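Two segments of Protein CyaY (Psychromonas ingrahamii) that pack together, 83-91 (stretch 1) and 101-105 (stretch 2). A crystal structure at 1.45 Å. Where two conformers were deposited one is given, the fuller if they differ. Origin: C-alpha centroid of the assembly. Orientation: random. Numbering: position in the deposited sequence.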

# COMPACT_ATOMS: atom_id res chain seq x y z
N ASP A 83 -6.77 10.39 -4.44
CA ASP A 83 -7.34 9.17 -3.89
C ASP A 83 -6.58 8.73 -2.65
O ASP A 83 -5.36 8.92 -2.54
N GLU A 84 -7.30 8.15 -1.70
CA GLU A 84 -6.68 7.71 -0.48
C GLU A 84 -6.11 6.30 -0.68
O GLU A 84 -6.72 5.45 -1.33
N PHE A 85 -4.92 6.08 -0.14
CA PHE A 85 -4.14 4.87 -0.39
C PHE A 85 -4.87 3.57 -0.08
O PHE A 85 -4.89 2.65 -0.90
N LEU A 86 -5.42 3.46 1.12
CA LEU A 86 -5.97 2.17 1.54
C LEU A 86 -7.24 1.81 0.79
O LEU A 86 -7.46 0.65 0.44
N THR A 87 -8.05 2.83 0.51
CA THR A 87 -9.24 2.71 -0.34
C THR A 87 -8.82 2.24 -1.74
O THR A 87 -9.39 1.31 -2.31
N PHE A 88 -7.78 2.88 -2.26
CA PHE A 88 -7.32 2.56 -3.60
C PHE A 88 -6.70 1.16 -3.65
O PHE A 88 -6.86 0.43 -4.64
N LEU A 89 -5.99 0.78 -2.59
CA LEU A 89 -5.34 -0.52 -2.53
C LEU A 89 -6.37 -1.64 -2.52
O LEU A 89 -6.23 -2.62 -3.25
N SER A 90 -7.44 -1.47 -1.74
CA SER A 90 -8.54 -2.44 -1.77
C SER A 90 -9.13 -2.59 -3.17
O SER A 90 -9.40 -3.70 -3.61
N ALA A 91 -9.33 -1.46 -3.85
CA ALA A 91 -9.92 -1.48 -5.19
C ALA A 91 -8.97 -2.18 -6.15
O ALA A 91 -9.41 -2.97 -6.99
N VAL A 101 -10.20 -7.20 0.38
CA VAL A 101 -9.48 -6.88 1.61
C VAL A 101 -9.84 -5.44 1.90
O VAL A 101 -9.51 -4.54 1.12
N ASP A 102 -10.56 -5.22 3.00
CA ASP A 102 -10.85 -3.86 3.45
C ASP A 102 -9.73 -3.44 4.39
O ASP A 102 -9.52 -4.06 5.42
N PHE A 103 -9.00 -2.39 4.02
CA PHE A 103 -7.88 -1.92 4.83
C PHE A 103 -8.28 -0.79 5.76
O PHE A 103 -7.52 -0.41 6.65
N THR A 104 -9.49 -0.27 5.55
CA THR A 104 -9.92 0.94 6.25
C THR A 104 -10.75 0.64 7.50
O THR A 104 -10.44 1.11 8.59
N GLU A 105 -11.83 -0.13 7.33
CA GLU A 105 -12.71 -0.47 8.43
C GLU A 105 -12.22 -1.71 9.18
O GLU A 105 -11.50 -2.54 8.61

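The contact joins the first turns of a helix, residues 85-91, to a segment without regular helix or strand, 101-105, and buries 306 Å² counting both sides. In register, the CA atoms of Leu86 and Phe103 lie 5.6 Å apart and those of Ser90 and Val101 5.7 Å. Residues 86 and 90 are one helical turn apart, with Leu89 beside them, so the face that meets the segment is a short i, i+3, i+4 pattern.

The apolar part is organised around Phe103, which points toward the helix and has the largest area covered by the other stretch. Its chi1 is m and its chi2 is 98°, a common phenylalanine geometry. Leu89, also pointing toward the segment with chi1 t and chi2 p, lays a methyl over one face of the ring: its CD2 stands 3.9 Å from the centroid of the Phe103 ring, 21° off the normal, a CH-pi contact. On the same face, Leu89 CG lies 3.6 Å from Phe103 CE1. Leu86, chi1 m and chi2 t, points toward the segment as well but packs at the base of the aromatic side chain, Leu86 CD2 lying 3.6 Å from Phe103 CB. Two leucines with different rotamers thus serve two parts of one phenylalanine. Leu86 CB additionally lies 3.8 Å from Thr104 OG1, where the apolar patch gives way to exposed residues.

A single direct hydrogen bond crosses the interface. Ser90, chi1 m, points sideways rather than straight in, and its OG donates to Val101 O at 2.6 Å, giving a carbonyl of the irregular segment a partner. The same Ser90 OG sits at the edge of the aromatic ring, 3.2 Å from Phe103 CD1, so this small polar side chain fits beside the ring while Leu89 covers a face. Val101, chi1 t, contributes through that carbonyl; its side chain comes no nearer to the first stretch than 5.2 Å, from Val101 CB to Ser90 OG.

Two waters complete the polar match. Water 1 donates to Ser90 O at 2.6 Å and accepts from Val101 N at 3.0 Å, linking the two backbones. Water 2 donates to Ser90 OG at 2.7 Å and accepts from Phe103 N at 2.9 Å; it is also hydrogen-bonded to Thr104 OG1 at 3.0 Å. Ser90 OG therefore gives one hydrogen bond and receives another.

Each stretch also braces itself. Glu84, chi1 t, caps the helix: its OE1 accepts from Thr87 N at 2.8 Å and from Thr87 OG1 at 2.6 Å, and its OE2 accepts from Leu86 N at 3.0 Å. In the other stretch, Asp102, chi1 t, uses OD2 to accept from Thr104 N at 3.0 Å and from Glu105 N at 3.3 Å, tying the Asp102 side chain to the backbone that follows Phe103. The rules are compact: leucines around the phenylalanine, one over its ring and one at its CB, a serine for the carbonyl, and waters joining remaining polar groups.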

# COMPACT_ATOMS: atom_id res chain seq x y z
CB ASP A 83 -7.32 8.04 -4.92
CG ASP A 83 -8.37 8.22 -6.00
OD1 ASP A 83 -9.28 9.06 -5.82
OD2 ASP A 83 -8.29 7.50 -7.02
CB GLU A 84 -7.70 7.77 0.66
CG GLU A 84 -7.14 7.45 2.02
CD GLU A 84 -7.18 5.99 2.32
OE1 GLU A 84 -8.06 5.30 1.77
OE2 GLU A 84 -6.34 5.53 3.10
CB PHE A 85 -2.84 4.94 0.42
CG PHE A 85 -1.94 3.75 0.24
CD1 PHE A 85 -0.94 3.76 -0.72
CD2 PHE A 85 -2.07 2.63 1.05
CE1 PHE A 85 -0.10 2.67 -0.88
CE2 PHE A 85 -1.24 1.53 0.88
CZ PHE A 85 -0.26 1.55 -0.09
CB LEU A 86 -6.19 2.16 3.05
CG LEU A 86 -4.89 2.23 3.85
CD1 LEU A 86 -5.22 2.36 5.31
CD2 LEU A 86 -4.04 0.99 3.58
CB THR A 87 -9.97 4.06 -0.45
OG1 THR A 87 -10.40 4.46 0.86
CG2 THR A 87 -11.19 3.94 -1.35
CB PHE A 88 -6.31 3.62 -4.05
CG PHE A 88 -5.90 3.47 -5.49
CD1 PHE A 88 -6.69 3.96 -6.51
CD2 PHE A 88 -4.71 2.83 -5.80
CE1 PHE A 88 -6.30 3.82 -7.83
CE2 PHE A 88 -4.32 2.68 -7.12
CZ PHE A 88 -5.11 3.19 -8.13
CB LEU A 89 -4.45 -0.59 -1.27
CG LEU A 89 -3.65 -1.88 -1.15
CD1 LEU A 89 -2.76 -2.02 -2.36
CD2 LEU A 89 -2.81 -1.86 0.12
CB SER A 90 -9.66 -2.00 -0.83
OG SER A 90 -9.24 -2.05 0.52
CB ALA A 91 -10.21 -0.07 -5.66
CB VAL A 101 -7.94 -7.00 1.48
CG1 VAL A 101 -7.27 -6.62 2.79
CG2 VAL A 101 -7.52 -8.41 1.09
CB ASP A 102 -12.20 -3.85 4.18
CG ASP A 102 -12.70 -2.45 4.46
OD1 ASP A 102 -13.89 -2.32 4.81
OD2 ASP A 102 -11.92 -1.48 4.34
CB PHE A 103 -6.76 -1.41 3.93
CG PHE A 103 -6.08 -2.49 3.14
CD1 PHE A 103 -6.43 -2.73 1.83
CD2 PHE A 103 -5.08 -3.26 3.72
CE1 PHE A 103 -5.81 -3.72 1.10
CE2 PHE A 103 -4.45 -4.26 3.00
CZ PHE A 103 -4.81 -4.50 1.68
CB THR A 104 -10.68 1.88 5.31
OG1 THR A 104 -9.82 2.25 4.22
CG2 THR A 104 -11.12 3.13 6.04
CB GLU A 105 -14.14 -0.70 7.92
CG GLU A 105 -14.90 0.58 7.56
CD GLU A 105 -14.60 1.09 6.16
OE1 GLU A 105 -14.25 0.28 5.28
OE2 GLU A 105 -14.76 2.30 5.93
O HOH W 1 -10.13 -5.84 -2.25
O HOH W 2 -9.65 -0.06 2.37